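Local structure of uncharacterized protein YhfS (Escherichia coli, 4J8L) at residues Q141-Q146 / N275-V280; V244-Q249 / P342-E347; E267-V272 / E284-I289; P317-L322 / I338-N343. The protein carries covalently bound pyridoxal 5'-phosphate and is of unknown function, possibly a pyridoxal-phosphate enzyme with cysteine synthase activity. One frame throughout, in Å; residues are numbered along the deposited sequence.

Contact 1: residues Q141-Q146 / N275-V280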
loop_
_atom_site.group_PDB
_atom_site.type_symbol
_atom_site.label_atom_id
_atom_site.label_comp_id
_atom_site.label_asym_id
_atom_site.label_seq_id
_atom_site.Cartn_x
_atom_site.Cartn_y
_atom_site.Cartn_z
ATOM N N GLN A 141 9.422 3.922 -1.502
ATOM C CA GLN A 141 8.195 3.164 -1.745
ATOM C C GLN A 141 8.391 1.720 -1.310
ATOM O O GLN A 141 9.404 1.096 -1.622
ATOM C CB GLN A 141 7.764 3.237 -3.217
ATOM C CG GLN A 141 6.422 2.552 -3.474
ATOM C CD GLN A 141 5.840 2.854 -4.834
ATOM O OE1 GLN A 141 6.042 3.937 -5.388
ATOM N NE2 GLN A 141 5.112 1.893 -5.388
ATOM N N HIS A 142 7.407 1.191 -0.585
ATOM C CA HIS A 142 7.478 -0.177 -0.091
ATOM C C HIS A 142 7.235 -1.193 -1.221
ATOM O O HIS A 142 8.053 -2.086 -1.457
ATOM C CB HIS A 142 6.481 -0.368 1.062
ATOM C CG HIS A 142 6.754 -1.576 1.906
ATOM N ND1 HIS A 142 6.414 -1.646 3.241
ATOM C CD2 HIS A 142 7.332 -2.765 1.602
ATOM C CE1 HIS A 142 6.780 -2.820 3.727
ATOM N NE2 HIS A 142 7.336 -3.518 2.752
ATOM N N THR A 143 6.112 -1.056 -1.922
ATOM C CA THR A 143 5.844 -1.937 -3.055
ATOM C C THR A 143 6.809 -1.648 -4.202
ATOM O O THR A 143 7.452 -0.601 -4.237
ATOM C CB THR A 143 4.405 -1.808 -3.576
ATOM O OG1 THR A 143 4.122 -0.437 -3.885
ATOM C CG2 THR A 143 3.421 -2.325 -2.534
ATOM N N ARG A 144 6.882 -2.585 -5.135
ATOM C CA ARG A 144 7.800 -2.489 -6.267
ATOM C C ARG A 144 7.320 -1.540 -7.364
ATOM O O ARG A 144 6.199 -1.654 -7.863
ATOM C CB ARG A 144 8.037 -3.878 -6.863
ATOM C CG ARG A 144 8.557 -4.917 -5.872
ATOM C CD ARG A 144 9.814 -4.433 -5.166
ATOM N NE ARG A 144 10.461 -5.493 -4.388
ATOM C CZ ARG A 144 11.470 -5.298 -3.543
ATOM N NH1 ARG A 144 11.942 -4.074 -3.335
ATOM N NH2 ARG A 144 12.004 -6.325 -2.897
ATOM N N GLN A 145 8.201 -0.632 -7.777
ATOM C CA GLN A 145 7.877 0.347 -8.810
ATOM C C GLN A 145 8.196 -0.160 -10.208
ATOM O O GLN A 145 7.689 0.363 -11.202
ATOM C CB GLN A 145 8.658 1.633 -8.556
ATOM C CG GLN A 145 8.260 2.324 -7.260
ATOM C CD GLN A 145 9.334 3.269 -6.779
ATOM O OE1 GLN A 145 10.173 2.893 -5.961
ATOM N NE2 GLN A 145 9.328 4.499 -7.296
ATOM N N GLN A 146 9.048 -1.177 -10.278
ATOM C CA GLN A 146 9.427 -1.774 -11.547
ATOM C C GLN A 146 9.908 -3.186 -11.245
ATOM O O GLN A 146 10.345 -3.455 -10.121
ATOM C CB GLN A 146 10.517 -0.935 -12.214
ATOM C CG GLN A 146 11.763 -0.781 -11.386
ATOM C CD GLN A 146 12.689 0.281 -11.930
ATOM O OE1 GLN A 146 12.418 0.884 -12.969
ATOM N NE2 GLN A 146 13.789 0.523 -11.226
ATOM N N ASN A 275 4.806 -7.702 -7.657
ATOM C CA ASN A 275 4.245 -6.507 -7.051
ATOM C C ASN A 275 4.088 -5.445 -8.127
ATOM O O ASN A 275 5.055 -4.777 -8.511
ATOM C CB ASN A 275 5.118 -6.012 -5.910
ATOM C CG ASN A 275 4.698 -6.599 -4.582
ATOM O OD1 ASN A 275 5.148 -7.681 -4.200
ATOM N ND2 ASN A 275 3.815 -5.894 -3.876
ATOM N N ALA A 276 2.869 -5.327 -8.642
ATOM C CA ALA A 276 2.598 -4.445 -9.771
ATOM C C ALA A 276 1.314 -3.624 -9.599
ATOM O O ALA A 276 0.368 -3.803 -10.353
ATOM C CB ALA A 276 2.524 -5.274 -11.057
ATOM N N GLN A 277 1.259 -2.735 -8.609
ATOM C CA GLN A 277 2.314 -2.551 -7.618
ATOM C C GLN A 277 1.981 -3.386 -6.385
ATOM O O GLN A 277 2.870 -3.757 -5.624
ATOM C CB GLN A 277 2.482 -1.070 -7.277
ATOM C CG GLN A 277 2.860 -0.237 -8.503
ATOM C CD GLN A 277 3.337 1.157 -8.152
ATOM O OE1 GLN A 277 2.837 1.782 -7.222
ATOM N NE2 GLN A 277 4.316 1.656 -8.907
ATOM N N SER A 278 0.699 -3.691 -6.198
ATOM C CA SER A 278 0.310 -4.663 -5.186
ATOM C C SER A 278 0.663 -6.042 -5.720
ATOM O O SER A 278 0.830 -6.217 -6.923
ATOM C CB SER A 278 -1.191 -4.579 -4.878
ATOM O OG SER A 278 -1.517 -5.360 -3.732
ATOM N N LYS A 279 0.776 -7.022 -4.831
ATOM C CA LYS A 279 1.168 -8.363 -5.240
ATOM C C LYS A 279 -0.006 -9.043 -5.946
ATOM O O LYS A 279 -1.068 -9.259 -5.354
ATOM C CB LYS A 279 1.667 -9.160 -4.031
ATOM C CG LYS A 279 2.409 -10.449 -4.347
ATOM C CD LYS A 279 3.085 -10.978 -3.087
ATOM C CE LYS A 279 3.701 -12.346 -3.313
ATOM N NZ LYS A 279 4.336 -12.890 -2.067
ATOM N N VAL A 280 0.189 -9.338 -7.231
ATOM C CA VAL A 280 -0.850 -9.855 -8.115
ATOM C C VAL A 280 -0.228 -10.832 -9.110
ATOM O O VAL A 280 0.994 -11.017 -9.136
ATOM C CB VAL A 280 -1.505 -8.720 -8.945
ATOM C CG1 VAL A 280 -2.229 -7.737 -8.036
ATOM C CG2 VAL A 280 -0.458 -8.005 -9.793
HETATM O O HOH W 1 5.415 4.383 -8.045
#
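NE2 of Gln-141 serves two acceptors: OE1 of Gln-277 across the contact, 2.9 Å away in a weak bond bent to 138° at the hydrogen, and OG1 of Thr-143, also at 2.9 Å but straighter (162°). Gln-277 CG stands anti to the carbonyl carbon (chi1 -60°) with the chain extended beyond it, and the two glutamine side chains cross at about a right angle. Water 1 joins their other ends, 2.8 Å from Gln-141 OE1 and 3.1 Å from Gln-277 NE2. Segment 275-280 contains the turn of the hairpin of strands 268-275 and 279-285, with a cis peptide before Gln-277. It meets the loop after strand 137-141 of the large mixed sheet, which is consistent with an aminotransferase-like fold. Thr-143 CB presses to 3.2 Å from Gln-277 O, which accepts a 2.9 Å bond from Asn-275 ND2. Next to it, Arg-144 CG packs 3.6 Å from Asn-275 CB. Arg-144 NE bonds Phe-4 O and its NH1 Tyr-151 O, while Asn-275 OD1 accepts from Leu-6 N.

Contact 2: residues V244-Q249 / P342-E347; sequences VMHAVQ and PNRSGE
Met-245, present as selenomethionine on helix 229-261, lays its CE 3.7 Å from CD of Arg-344, the two side chains crossing at about a right angle. Its carbonyl oxygen is linked to Arg-344 NE by water 2, which lies 2.9 Å from Met-245 O and in the plane of the guanidinium, at its edge. One residue on, the His-246 ring takes NH1 of Arg-344 over one face, 4.0 Å above the plane and offset toward the rim, with ring and guanidinium 70° apart. The same ring meets that of Phe-198 nearly parallel. Gln-249 makes the direct polar link. With CG anti to the backbone N (chi1 176°) and the chain extended beyond it, OE1 receives Arg-344 NH1 at 2.9 Å on a lone pair, though the bond is bent (131°) and OE1 is tilted from the guanidinium plane. Water 3 lies 2.7 Å from OE1 and reaches Asn-343 OD1 and Arg-344 NH2; Asn-343 ND2 bonds Pro-316 O. A type II' turn, Pro-342 to Ser-345, leads to Gly-346, the N-cap of helix 347-360. Across these segments the guanidinium meets neutral oxygens, waters and a histidine ring, so dipoles would probably be what stabilises its charge.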
loop_
_atom_site.group_PDB
_atom_site.type_symbol
_atom_site.label_atom_id
_atom_site.label_comp_id
_atom_site.label_asym_id
_atom_site.label_seq_id
_atom_site.Cartn_x
_atom_site.Cartn_y
_atom_site.Cartn_z
ATOM N N VAL A 244 -5.637 -11.522 7.922
ATOM C CA VAL A 244 -6.037 -12.885 7.600
ATOM C C VAL A 244 -6.637 -12.983 6.193
ATOM O O VAL A 244 -6.337 -13.927 5.457
ATOM C CB VAL A 244 -6.997 -13.471 8.669
ATOM C CG1 VAL A 244 -7.649 -14.754 8.178
ATOM C CG2 VAL A 244 -6.242 -13.730 9.969
HETATM N N MSE A 245 -7.459 -12.008 5.809
HETATM C CA MSE A 245 -8.085 -12.078 4.486
HETATM C C MSE A 245 -7.032 -11.952 3.392
HETATM O O MSE A 245 -7.123 -12.608 2.355
HETATM C CB MSE A 245 -9.205 -11.054 4.342
HETATM C CG MSE A 245 -10.254 -11.201 5.464
HETATM SE SE MSE A 245 -11.233 -12.902 5.426
HETATM C CE MSE A 245 -11.786 -12.631 3.615
ATOM N N HIS A 246 -5.998 -11.160 3.638
ATOM C CA HIS A 246 -4.932 -11.091 2.656
ATOM C C HIS A 246 -4.033 -12.323 2.634
ATOM O O HIS A 246 -3.509 -12.682 1.582
ATOM C CB HIS A 246 -4.152 -9.778 2.784
ATOM C CG HIS A 246 -4.863 -8.628 2.154
ATOM N ND1 HIS A 246 -4.957 -8.484 0.785
ATOM C CD2 HIS A 246 -5.575 -7.609 2.692
ATOM C CE1 HIS A 246 -5.668 -7.405 0.509
ATOM N NE2 HIS A 246 -6.050 -6.853 1.649
ATOM N N ALA A 247 -3.870 -12.987 3.775
ATOM C CA ALA A 247 -3.091 -14.219 3.803
ATOM C C ALA A 247 -3.840 -15.279 3.015
ATOM O O ALA A 247 -3.235 -16.093 2.329
ATOM C CB ALA A 247 -2.855 -14.683 5.219
ATOM N N VAL A 248 -5.165 -15.263 3.115
ATOM C CA VAL A 248 -5.973 -16.189 2.329
ATOM C C VAL A 248 -5.733 -15.899 0.842
ATOM O O VAL A 248 -5.542 -16.819 0.042
ATOM C CB VAL A 248 -7.474 -16.052 2.666
ATOM C CG1 VAL A 248 -8.329 -16.819 1.649
ATOM C CG2 VAL A 248 -7.761 -16.570 4.077
ATOM N N GLN A 249 -5.714 -14.618 0.490
ATOM C CA GLN A 249 -5.519 -14.211 -0.904
ATOM C C GLN A 249 -4.135 -14.610 -1.399
ATOM O O GLN A 249 -3.973 -15.033 -2.553
ATOM C CB GLN A 249 -5.710 -12.701 -1.080
ATOM C CG GLN A 249 -5.430 -12.221 -2.510
ATOM C CD GLN A 249 -5.493 -10.716 -2.666
ATOM O OE1 GLN A 249 -6.326 -10.048 -2.062
ATOM N NE2 GLN A 249 -4.616 -10.174 -3.505
ATOM N N PRO A 342 -6.804 -11.586 -7.313
ATOM C CA PRO A 342 -7.914 -12.472 -6.932
ATOM C C PRO A 342 -8.891 -11.866 -5.921
ATOM O O PRO A 342 -10.006 -12.370 -5.808
ATOM C CB PRO A 342 -7.199 -13.667 -6.297
ATOM C CG PRO A 342 -5.839 -13.672 -6.944
ATOM C CD PRO A 342 -5.493 -12.213 -7.061
ATOM N N ASN A 343 -8.484 -10.833 -5.186
ATOM C CA ASN A 343 -9.343 -10.294 -4.146
ATOM C C ASN A 343 -9.839 -11.418 -3.234
ATOM O O ASN A 343 -9.023 -12.184 -2.737
ATOM C CB ASN A 343 -10.477 -9.444 -4.731
ATOM C CG ASN A 343 -9.968 -8.125 -5.310
ATOM O OD1 ASN A 343 -9.066 -7.505 -4.748
ATOM N ND2 ASN A 343 -10.541 -7.696 -6.431
ATOM N N ARG A 344 -11.152 -11.557 -3.062
ATOM C CA ARG A 344 -11.682 -12.538 -2.108
ATOM C C ARG A 344 -12.021 -13.888 -2.752
ATOM O O ARG A 344 -12.550 -14.783 -2.071
ATOM C CB ARG A 344 -12.934 -11.999 -1.398
ATOM C CG ARG A 344 -12.791 -10.596 -0.810
ATOM C CD ARG A 344 -12.048 -10.578 0.533
ATOM N NE ARG A 344 -10.612 -10.869 0.422
ATOM C CZ ARG A 344 -9.702 -10.037 -0.076
ATOM N NH1 ARG A 344 -8.428 -10.403 -0.112
ATOM N NH2 ARG A 344 -10.057 -8.851 -0.553
ATOM N N SER A 345 -11.735 -14.022 -4.041
ATOM C CA SER A 345 -12.065 -15.247 -4.774
ATOM C C SER A 345 -11.024 -16.342 -4.562
ATOM O O SER A 345 -9.931 -16.097 -4.045
ATOM C CB SER A 345 -12.198 -14.956 -6.268
ATOM O OG SER A 345 -10.937 -14.687 -6.842
ATOM N N GLY A 346 -11.379 -17.557 -4.965
ATOM C CA GLY A 346 -10.464 -18.682 -4.939
ATOM C C GLY A 346 -9.885 -18.943 -6.317
ATOM O O GLY A 346 -10.336 -18.383 -7.318
ATOM N N GLU A 347 -8.868 -19.790 -6.361
ATOM C CA GLU A 347 -8.126 -19.996 -7.594
ATOM C C GLU A 347 -8.964 -20.726 -8.627
ATOM O O GLU A 347 -8.811 -20.501 -9.831
ATOM C CB GLU A 347 -6.814 -20.738 -7.325
ATOM C CG GLU A 347 -6.978 -22.155 -6.770
ATOM C CD GLU A 347 -7.097 -22.212 -5.249
ATOM O OE1 GLU A 347 -7.345 -21.163 -4.611
ATOM O OE2 GLU A 347 -6.925 -23.313 -4.696
HETATM O O HOH W 2 -9.342 -13.489 0.737
HETATM O O HOH W 3 -7.673 -7.704 -2.309
#

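Contact 3: residues E267-V272 / E284-I289; sequences EVKSAV and EFHQPI
Lys-269 and Ser-270 both face Glu-284 in a classic beta bulge, evident from a single acceptor taking two backbone donors: Glu-284 O receives Lys-269 N at 2.7 Å and Ser-270 N at 3.2 Å. The return bond, Glu-284 N to Ser-270 O, measures 2.9 Å. Beyond the bulge, His-286 N donates to Glu-267 O at 3.1 Å; that oxygen also takes water 4, which accepts from Gln-287 N. Among side chains, Ser-270 OG donates a hydrogen bond to Glu-284 OE1 at 2.7 Å, on the anti side of the carboxylate and 21° out of its plane. With CG of Glu-284 anti to the backbone N (chi1 -178°), Lys-269 runs beside it in the same direction, but NZ stops 4.5 Å from OE2, beyond a salt bridge; water 5 connects NZ to His-286 O. Nearer the backbone of this side chain, Lys-269 CB sits over the centre of the His-286 ring in a CH-pi contact, 3.7 Å from the centroid. An alanine at Glu-284 would probably leave Ser-270 OG without its carboxylate acceptor and Lys-269 NZ without the nearby opposite charge. The bulge lies in the hairpin of strands 268-275 and 279-285, the former outermost in its sheet. Phe-285 packs against Leu-354 and Ile-358 of helix 347-360, Ala-271 touches Leu-257 and Leu-260 of helix 229-261, and Ile-289 occupies the N-cap position of helix 290-299.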
loop_
_atom_site.group_PDB
_atom_site.type_symbol
_atom_site.label_atom_id
_atom_site.label_comp_id
_atom_site.label_asym_id
_atom_site.label_seq_id
_atom_site.Cartn_x
_atom_site.Cartn_y
_atom_site.Cartn_z
ATOM N N GLU A 267 -3.592 -21.940 -23.473
ATOM C CA GLU A 267 -3.473 -20.665 -24.178
ATOM C C GLU A 267 -2.591 -19.656 -23.430
ATOM O O GLU A 267 -2.264 -18.597 -23.968
ATOM C CB GLU A 267 -4.862 -20.070 -24.456
ATOM C CG GLU A 267 -5.741 -20.890 -25.388
ATOM C CD GLU A 267 -6.527 -21.987 -24.678
ATOM O OE1 GLU A 267 -6.390 -22.147 -23.441
ATOM O OE2 GLU A 267 -7.292 -22.692 -25.364
ATOM N N VAL A 268 -2.204 -19.983 -22.199
ATOM C CA VAL A 268 -1.295 -19.128 -21.425
ATOM C C VAL A 268 0.174 -19.453 -21.708
ATOM O O VAL A 268 0.604 -20.607 -21.606
ATOM C CB VAL A 268 -1.577 -19.221 -19.905
ATOM C CG1 VAL A 268 -0.465 -18.551 -19.095
ATOM C CG2 VAL A 268 -2.913 -18.590 -19.591
ATOM N N LYS A 269 0.932 -18.424 -22.074
ATOM C CA LYS A 269 2.350 -18.556 -22.393
ATOM C C LYS A 269 3.228 -18.456 -21.135
ATOM O O LYS A 269 4.203 -19.189 -20.979
ATOM C CB LYS A 269 2.740 -17.472 -23.399
ATOM C CG LYS A 269 4.213 -17.445 -23.807
ATOM C CD LYS A 269 4.443 -16.395 -24.896
ATOM C CE LYS A 269 5.881 -16.411 -25.401
ATOM N NZ LYS A 269 6.052 -15.579 -26.629
ATOM N N SER A 270 2.892 -17.540 -20.238
ATOM C CA SER A 270 3.679 -17.396 -19.016
ATOM C C SER A 270 2.836 -16.796 -17.917
ATOM O O SER A 270 1.842 -16.125 -18.186
ATOM C CB SER A 270 4.923 -16.534 -19.258
ATOM O OG SER A 270 4.575 -15.174 -19.453
ATOM N N ALA A 271 3.226 -17.055 -16.674
ATOM C CA ALA A 271 2.553 -16.458 -15.535
ATOM C C ALA A 271 3.570 -16.216 -14.438
ATOM O O ALA A 271 4.451 -17.042 -14.216
ATOM C CB ALA A 271 1.435 -17.369 -15.030
ATOM N N VAL A 272 3.453 -15.081 -13.762
ATOM C CA VAL A 272 4.358 -14.760 -12.671
ATOM C C VAL A 272 3.581 -13.986 -11.614
ATOM O O VAL A 272 2.578 -13.336 -11.923
ATOM C CB VAL A 272 5.579 -13.937 -13.180
ATOM C CG1 VAL A 272 5.143 -12.567 -13.659
ATOM C CG2 VAL A 272 6.647 -13.806 -12.100
ATOM N N GLU A 284 0.330 -13.910 -19.261
ATOM C CA GLU A 284 0.603 -13.617 -20.665
ATOM C C GLU A 284 0.097 -14.761 -21.527
ATOM O O GLU A 284 0.316 -15.928 -21.209
ATOM C CB GLU A 284 2.107 -13.425 -20.885
ATOM C CG GLU A 284 2.509 -13.062 -22.321
ATOM C CD GLU A 284 3.978 -13.313 -22.592
ATOM O OE1 GLU A 284 4.572 -14.183 -21.918
ATOM O OE2 GLU A 284 4.541 -12.653 -23.493
ATOM N N PHE A 285 -0.579 -14.415 -22.619
ATOM C CA PHE A 285 -1.112 -15.400 -23.552
ATOM C C PHE A 285 -0.203 -15.572 -24.763
ATOM O O PHE A 285 0.587 -14.687 -25.094
ATOM C CB PHE A 285 -2.516 -14.983 -23.994
ATOM C CG PHE A 285 -3.443 -14.728 -22.839
ATOM C CD1 PHE A 285 -3.972 -15.787 -22.113
ATOM C CD2 PHE A 285 -3.757 -13.434 -22.458
ATOM C CE1 PHE A 285 -4.812 -15.555 -21.014
ATOM C CE2 PHE A 285 -4.594 -13.195 -21.375
ATOM C CZ PHE A 285 -5.123 -14.256 -20.654
ATOM N N HIS A 286 -0.319 -16.718 -25.429
ATOM C CA HIS A 286 0.460 -16.984 -26.641
ATOM C C HIS A 286 0.042 -16.061 -27.776
ATOM O O HIS A 286 0.866 -15.631 -28.588
ATOM C CB HIS A 286 0.271 -18.431 -27.090
ATOM C CG HIS A 286 0.998 -19.433 -26.250
ATOM N ND1 HIS A 286 2.365 -19.606 -26.315
ATOM C CD2 HIS A 286 0.547 -20.334 -25.344
ATOM C CE1 HIS A 286 2.725 -20.562 -25.476
ATOM N NE2 HIS A 286 1.641 -21.022 -24.878
ATOM N N GLN A 287 -1.255 -15.784 -27.839
ATOM C CA GLN A 287 -1.815 -14.942 -28.880
ATOM C C GLN A 287 -2.256 -13.623 -28.261
ATOM O O GLN A 287 -2.535 -13.564 -27.056
ATOM C CB GLN A 287 -3.007 -15.644 -29.540
ATOM C CG GLN A 287 -2.691 -17.029 -30.063
ATOM C CD GLN A 287 -1.795 -16.990 -31.275
ATOM O OE1 GLN A 287 -1.855 -16.055 -32.075
ATOM N NE2 GLN A 287 -0.948 -18.004 -31.418
ATOM N N PRO A 288 -2.313 -12.561 -29.078
ATOM C CA PRO A 288 -2.669 -11.227 -28.583
ATOM C C PRO A 288 -4.165 -11.083 -28.327
ATOM O O PRO A 288 -4.854 -10.368 -29.059
ATOM C CB PRO A 288 -2.230 -10.303 -29.727
ATOM C CG PRO A 288 -2.312 -11.167 -30.954
ATOM C CD PRO A 288 -1.868 -12.524 -30.485
ATOM N N ILE A 289 -4.644 -11.755 -27.283
ATOM C CA ILE A 289 -6.072 -11.826 -26.986
ATOM C C ILE A 289 -6.419 -11.153 -25.661
ATOM O O ILE A 289 -7.527 -11.311 -25.163
ATOM C CB ILE A 289 -6.547 -13.291 -26.912
ATOM C CG1 ILE A 289 -5.751 -14.052 -25.849
ATOM C CG2 ILE A 289 -6.413 -13.956 -28.268
ATOM C CD1 ILE A 289 -6.294 -15.449 -25.540
HETATM O O HOH W 4 -3.219 -17.492 -26.431
HETATM O O HOH W 5 3.618 -16.029 -28.733
#

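Contact 4: residues P317-L322 / I338-N343; sequences PLFYRL and IRINPN
Strands 318-320 and 338-341 form an antiparallel ladder at one side of the four-stranded sheet, their axes 4.8 Å apart and 166° between directions. Two hydrogen-bonded pairs, Leu-318 with Asn-341 (Leu-318 N to Asn-341 O, 2.8 Å) and Tyr-320 with Arg-339, flank the non-hydrogen-bonded pair Phe-319 and Ile-340. In that middle pair Ile-340 CD1 lies over one face of the Phe-319 ring, 4.0 Å from its centroid, a CH-pi contact. Arg-339 grips Arg-321 O side-on, with NE at 2.9 Å and NH2 at 3.0 Å, the oxygen in the guanidinium plane. A bend at chi3 (-69°) places NE for this, while NH1 bonds Ala-276 O. NH2 is also 3.5 Å from Tyr-320 CD2, with ring and guanidinium planes 23° apart. A leucine in place of Arg-339 would probably leave Arg-321 O without both donors and Ala-276 O without NH1. At the other end, Asn-343 N bonds Asn-341 OD1 in an Asx turn, while Asn-341 ND2 bonds Glu-310. Phe-319 touches Leu-294 and Ala-297 of helix 290-299 and Val-350, Ile-353 and Leu-354 of helix 347-360, while Ile-338 and Ile-340 bond through their backbones to Val-283 and Leu-281 of strand 279-285.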
loop_
_atom_site.group_PDB
_atom_site.type_symbol
_atom_site.label_atom_id
_atom_site.label_comp_id
_atom_site.label_asym_id
_atom_site.label_seq_id
_atom_site.Cartn_x
_atom_site.Cartn_y
_atom_site.Cartn_z
ATOM N N PRO A 317 -12.713 -11.226 -8.313
ATOM C CA PRO A 317 -11.335 -10.964 -8.743
ATOM C C PRO A 317 -11.296 -9.836 -9.765
ATOM O O PRO A 317 -12.227 -9.698 -10.569
ATOM C CB PRO A 317 -10.929 -12.288 -9.405
ATOM C CG PRO A 317 -12.226 -12.841 -9.939
ATOM C CD PRO A 317 -13.254 -12.472 -8.888
ATOM N N LEU A 318 -10.221 -9.048 -9.739
ATOM C CA LEU A 318 -10.005 -8.003 -10.732
ATOM C C LEU A 318 -9.170 -8.577 -11.876
ATOM O O LEU A 318 -8.090 -9.106 -11.631
ATOM C CB LEU A 318 -9.259 -6.832 -10.098
ATOM C CG LEU A 318 -8.714 -5.707 -10.986
ATOM C CD1 LEU A 318 -9.837 -4.840 -11.536
ATOM C CD2 LEU A 318 -7.738 -4.873 -10.162
ATOM N N PHE A 319 -9.691 -8.487 -13.100
ATOM C CA PHE A 319 -8.939 -8.803 -14.332
ATOM C C PHE A 319 -8.770 -7.456 -15.029
ATOM O O PHE A 319 -9.771 -6.846 -15.423
ATOM C CB PHE A 319 -9.745 -9.719 -15.259
ATOM C CG PHE A 319 -9.754 -11.188 -14.876
ATOM C CD1 PHE A 319 -10.015 -11.604 -13.573
ATOM C CD2 PHE A 319 -9.580 -12.157 -15.860
ATOM C CE1 PHE A 319 -10.061 -12.965 -13.260
ATOM C CE2 PHE A 319 -9.616 -13.510 -15.564
ATOM C CZ PHE A 319 -9.865 -13.922 -14.259
ATOM N N TYR A 320 -7.526 -6.983 -15.174
ATOM C CA TYR A 320 -7.267 -5.587 -15.511
ATOM C C TYR A 320 -6.109 -5.467 -16.494
ATOM O O TYR A 320 -5.291 -6.376 -16.616
ATOM C CB TYR A 320 -6.917 -4.808 -14.229
ATOM C CG TYR A 320 -7.079 -3.303 -14.301
ATOM C CD1 TYR A 320 -8.167 -2.727 -14.956
ATOM C CD2 TYR A 320 -6.160 -2.458 -13.691
ATOM C CE1 TYR A 320 -8.322 -1.346 -15.017
ATOM C CE2 TYR A 320 -6.303 -1.078 -13.748
ATOM C CZ TYR A 320 -7.389 -0.527 -14.410
ATOM O OH TYR A 320 -7.550 0.843 -14.462
ATOM N N ARG A 321 -6.044 -4.332 -17.178
ATOM C CA ARG A 321 -4.900 -4.021 -18.022
ATOM C C ARG A 321 -3.604 -3.891 -17.211
ATOM O O ARG A 321 -3.622 -3.809 -15.986
ATOM C CB ARG A 321 -5.163 -2.726 -18.803
ATOM C CG ARG A 321 -5.443 -1.516 -17.913
ATOM C CD ARG A 321 -5.910 -0.312 -18.732
ATOM N NE ARG A 321 -5.771 0.943 -17.994
ATOM C CZ ARG A 321 -6.776 1.605 -17.423
ATOM N NH1 ARG A 321 -8.017 1.141 -17.498
ATOM N NH2 ARG A 321 -6.537 2.739 -16.776
ATOM N N LEU A 322 -2.475 -3.868 -17.913
ATOM C CA LEU A 322 -1.179 -3.651 -17.281
ATOM C C LEU A 322 -1.017 -2.193 -16.853
ATOM O O LEU A 322 -1.732 -1.312 -17.331
ATOM C CB LEU A 322 -0.056 -4.035 -18.252
ATOM C CG LEU A 322 -0.155 -5.455 -18.818
ATOM C CD1 LEU A 322 0.923 -5.711 -19.859
ATOM C CD2 LEU A 322 -0.070 -6.482 -17.688
ATOM N N ILE A 338 -2.201 -9.573 -18.966
ATOM C CA ILE A 338 -3.143 -8.902 -18.083
ATOM C C ILE A 338 -2.687 -9.042 -16.634
ATOM O O ILE A 338 -1.846 -9.889 -16.324
ATOM C CB ILE A 338 -4.554 -9.504 -18.217
ATOM C CG1 ILE A 338 -4.557 -10.974 -17.789
ATOM C CG2 ILE A 338 -5.046 -9.356 -19.665
ATOM C CD1 ILE A 338 -5.958 -11.567 -17.619
ATOM N N ARG A 339 -3.240 -8.204 -15.759
ATOM C CA ARG A 339 -3.064 -8.367 -14.316
ATOM C C ARG A 339 -4.307 -9.005 -13.708
ATOM O O ARG A 339 -5.426 -8.675 -14.090
ATOM C CB ARG A 339 -2.826 -7.021 -13.628
ATOM C CG ARG A 339 -1.406 -6.482 -13.777
ATOM C CD ARG A 339 -1.232 -5.159 -13.030
ATOM N NE ARG A 339 -1.981 -4.070 -13.660
ATOM C CZ ARG A 339 -1.983 -2.811 -13.235
ATOM N NH1 ARG A 339 -1.270 -2.459 -12.166
ATOM N NH2 ARG A 339 -2.700 -1.897 -13.875
ATOM N N ILE A 340 -4.099 -9.911 -12.757
ATOM C CA ILE A 340 -5.212 -10.479 -11.996
ATOM C C ILE A 340 -4.968 -10.340 -10.502
ATOM O O ILE A 340 -3.958 -10.828 -9.991
ATOM C CB ILE A 340 -5.429 -11.971 -12.302
ATOM C CG1 ILE A 340 -5.764 -12.177 -13.776
ATOM C CG2 ILE A 340 -6.603 -12.523 -11.469
ATOM C CD1 ILE A 340 -5.940 -13.634 -14.141
ATOM N N ASN A 341 -5.884 -9.656 -9.818
ATOM C CA ASN A 341 -5.865 -9.594 -8.356
ATOM C C ASN A 341 -7.061 -10.404 -7.885
ATOM O O ASN A 341 -8.208 -9.980 -8.055
ATOM C CB ASN A 341 -5.969 -8.148 -7.887
ATOM C CG ASN A 341 -5.773 -8.000 -6.380
ATOM O OD1 ASN A 341 -6.098 -8.901 -5.610
ATOM N ND2 ASN A 341 -5.242 -6.854 -5.962
ATOM N N PRO A 342 -6.804 -11.586 -7.313
ATOM C CA PRO A 342 -7.914 -12.472 -6.932
ATOM C C PRO A 342 -8.891 -11.866 -5.921
ATOM O O PRO A 342 -10.006 -12.370 -5.808
ATOM C CB PRO A 342 -7.199 -13.667 -6.297
ATOM C CG PRO A 342 -5.839 -13.672 -6.944
ATOM C CD PRO A 342 -5.493 -12.213 -7.061
ATOM N N ASN A 343 -8.484 -10.833 -5.186
ATOM C CA ASN A 343 -9.343 -10.294 -4.146
ATOM C C ASN A 343 -9.839 -11.418 -3.234
ATOM O O ASN A 343 -9.023 -12.184 -2.737
ATOM C CB ASN A 343 -10.477 -9.444 -4.731
ATOM C CG ASN A 343 -9.968 -8.125 -5.310
ATOM O OD1 ASN A 343 -9.066 -7.505 -4.748
ATOM N ND2 ASN A 343 -10.541 -7.696 -6.431
#

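Contacts 1, 3 and 4 share the four-stranded antiparallel sheet: contact 1 holds the hairpin turn and contact 3 the far end of the same hairpin, their centres about 21 Å apart. Contact 4 pairs the sheet's other two strands; it reaches contact 1 through Ala-276 and Arg-339, and contact 3 through Phe-285 CZ and Ile-338 CD1, 4.1 Å apart. Contact 2 shares Pro-342 and Asn-343 with contact 4, their centres about 13 Å apart. His-246 of contact 2 meets Phe-198, which follows the pyridoxal-phosphate-bearing Lys-196 by two residues in sequence. The bound nickel lies about 5 Å from the Glu-284 side chain of contact 3.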